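Local coordinates for protein dihydropteroate synthase (Mycobacterium smegmatis, PDB 6OMZ) that probably condenses para-aminobenzoate with 6-hydroxymethyl-7,8-dihydropterin diphosphate to form 7,8-dihydropteroate, the immediate precursor of folate derivatives, at residues V28-T31 and Q32-S36. The protein carries 1 engineered substitution. Numbering follows the deposited sequence.
Sequences VNVT and QDSFS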
ATOM      1  N   VAL A  28       1.454   7.925  -5.230  1.00 12.66           N
ATOM      2  CA  VAL A  28       2.343   8.927  -5.815  1.00 11.40           C
ATOM      3  C   VAL A  28       3.733   8.661  -5.245  1.00 15.23           C
ATOM      4  O   VAL A  28       3.977   8.910  -4.058  1.00 16.92           O
ATOM      5  CB  VAL A  28       1.892  10.364  -5.514  1.00 17.44           C
ATOM      6  CG1 VAL A  28       2.915  11.381  -6.041  1.00 14.20           C
ATOM      7  CG2 VAL A  28       0.509  10.636  -6.117  1.00 13.63           C
ATOM      8  N   ASN A  29       4.634   8.129  -6.065  1.00 11.66           N
ATOM      9  CA  ASN A  29       6.027   7.974  -5.658  1.00 14.65           C
ATOM     10  C   ASN A  29       6.824   9.088  -6.326  1.00 15.85           C
ATOM     11  O   ASN A  29       6.920   9.142  -7.558  1.00 16.31           O
ATOM     12  CB  ASN A  29       6.583   6.597  -6.012  1.00 15.15           C
ATOM     13  CG  ASN A  29       7.945   6.359  -5.385  1.00 22.57           C
ATOM     14  OD1 ASN A  29       8.937   6.959  -5.799  1.00 19.68           O
ATOM     15  ND2 ASN A  29       7.997   5.500  -4.371  1.00 20.17           N
ATOM     16  N   VAL A  30       7.359   9.994  -5.503  1.00 14.03           N
ATOM     17  CA  VAL A  30       8.006  11.200  -6.009  1.00 19.65           C
ATOM     18  C   VAL A  30       9.237  10.837  -6.809  1.00 18.07           C
ATOM     19  O   VAL A  30       9.545  11.471  -7.825  1.00 19.56           O
ATOM     20  CB  VAL A  30       8.365  12.147  -4.851  1.00 23.08           C
ATOM     21  CG1 VAL A  30       8.984  13.437  -5.400  1.00 16.77           C
ATOM     22  CG2 VAL A  30       7.132  12.445  -4.025  1.00 28.41           C
ATOM     23  N   THR A  31       9.966   9.815  -6.360  1.00 17.08           N
ATOM     24  CA  THR A  31      11.176   9.411  -7.058  1.00 19.87           C
ATOM     25  C   THR A  31      10.834   8.803  -8.409  1.00 20.76           C
ATOM     26  O   THR A  31      11.446   9.142  -9.433  1.00 23.36           O
ATOM     27  CB  THR A  31      11.969   8.429  -6.194  1.00 26.73           C
ATOM     28  OG1 THR A  31      12.511   9.128  -5.061  1.00 24.82           O
ATOM     29  CG2 THR A  31      13.102   7.809  -6.992  1.00 24.34           C
ATOM     30  N   GLN A  32       9.845   7.906  -8.437  1.00 19.47           N
ATOM     31  CA  GLN A  32       9.454   7.307  -9.710  1.00 25.19           C
ATOM     32  C   GLN A  32       8.871   8.355 -10.656  1.00 22.84           C
ATOM     33  O   GLN A  32       9.222   8.394 -11.844  1.00 24.81           O
ATOM     34  CB  GLN A  32       8.462   6.167  -9.477  1.00 28.90           C
ATOM     35  CG  GLN A  32       8.427   5.139 -10.611  1.00 53.95           C
ATOM     36  CD  GLN A  32       9.724   4.344 -10.728  1.00 73.68           C
ATOM     37  OE1 GLN A  32      10.636   4.721 -11.466  1.00 81.94           O
ATOM     38  NE2 GLN A  32       9.808   3.239  -9.995  1.00 79.63           N
ATOM     39  N   ASP A  33       7.998   9.231 -10.147  1.00 22.50           N
ATOM     40  CA  ASP A  33       7.451  10.289 -10.996  1.00 25.27           C
ATOM     41  C   ASP A  33       8.553  11.154 -11.585  1.00 24.24           C
ATOM     42  O   ASP A  33       8.477  11.554 -12.751  1.00 27.82           O
ATOM     43  CB  ASP A  33       6.470  11.157 -10.215  1.00 20.69           C
ATOM     44  CG  ASP A  33       5.152  10.458  -9.962  1.00 24.56           C
ATOM     45  OD1 ASP A  33       4.980   9.306 -10.434  1.00 21.91           O
ATOM     46  OD2 ASP A  33       4.292  11.059  -9.287  1.00 20.43           O
ATOM     47  N   SER A  34       9.595  11.440 -10.804  1.00 24.07           N
ATOM     48  CA  SER A  34      10.628  12.361 -11.268  1.00 27.25           C
ATOM     49  C   SER A  34      11.595  11.697 -12.237  1.00 34.99           C
ATOM     50  O   SER A  34      12.083  12.347 -13.170  1.00 34.52           O
ATOM     51  CB  SER A  34      11.411  12.927 -10.082  1.00 26.23           C
ATOM     52  OG  SER A  34      10.576  13.703  -9.246  1.00 24.92           O
ATOM     53  N   PHE A  35      11.891  10.415 -12.033  1.00 29.94           N
ATOM     54  CA  PHE A  35      13.040   9.792 -12.677  1.00 33.45           C
ATOM     55  C   PHE A  35      12.710   8.641 -13.613  1.00 37.14           C
ATOM     56  O   PHE A  35      13.588   8.245 -14.390  1.00 41.79           O
ATOM     57  CB  PHE A  35      14.028   9.270 -11.620  1.00 32.52           C
ATOM     58  CG  PHE A  35      14.573  10.334 -10.711  1.00 31.58           C
ATOM     59  CD1 PHE A  35      14.876  11.597 -11.195  1.00 39.31           C
ATOM     60  CD2 PHE A  35      14.793  10.066  -9.370  1.00 41.84           C
ATOM     61  CE1 PHE A  35      15.389  12.573 -10.362  1.00 43.13           C
ATOM     62  CE2 PHE A  35      15.298  11.039  -8.529  1.00 47.70           C
ATOM     63  CZ  PHE A  35      15.603  12.295  -9.030  1.00 50.28           C
ATOM     64  N   SER A  36      11.489   8.094 -13.573  1.00 30.32           N
ATOM     65  CA  SER A  36      11.234   6.824 -14.254  1.00 36.68           C
ATOM     66  C   SER A  36      11.464   6.930 -15.757  1.00 44.20           C
ATOM     67  O   SER A  36      11.997   5.999 -16.373  1.00 42.89           O
ATOM     68  CB  SER A  36       9.815   6.329 -13.970  1.00 36.97           C
ATOM     69  OG  SER A  36       8.840   7.142 -14.603  1.00 47.05           O
TER
HETATM   70  O   HOH W   1       3.956   7.321  -8.736  1.00 17.45           O
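Asn29 caps the N-terminus of helix 30-35 by accepting from Gln32 N. It is the last residue of strand 23-29 of the TIM barrel and the N-cap of the helix that follows. With CG anti to the backbone N (chi1 -170°), the amide oxygen faces the first turn of the helix. Asn29 OD1 lies 2.9 Å from Gln32 N. The donor is tilted 24° from the carbonyl plane. Asn29 ND2 is used separately, on Glu67 O, which holds the amide at both ends. The Asn29 side chain is about 6 Å from the bound pterin-6-yl-methyl-monophosphate.

Asn29 O takes Asp33 N at 2.8 Å, a nearly straight bond. The Asp33 carboxylate turns back over the strand end. Asp33 OD2 meets Val28 CG1 at 3.5 Å, the two side chains crossing at about a right angle. Asp33 OD2 is also hydrogen-bonded to His50 ND1 of helix 44-56. Asp33 OD1 accepts from a water that in turn accepts from Asn29 N, so a water bridge joins strand and helix.

Further along the same helix, Thr31 CG2 meets Phe35 CD2 at 3.7 Å, the two side chains crossing obliquely. The other branch, Thr31 OG1, hydrogen-bonds to Gly66 O and Arg84 NH1. Ser34 OG also hydrogen-bonds with Asp43 N. Val30 O is gripped twice: Ser34 N comes in at 3.0 Å, and Ser34 OG reaches Val30 O from the opposite face of the carbonyl plane at 2.8 Å.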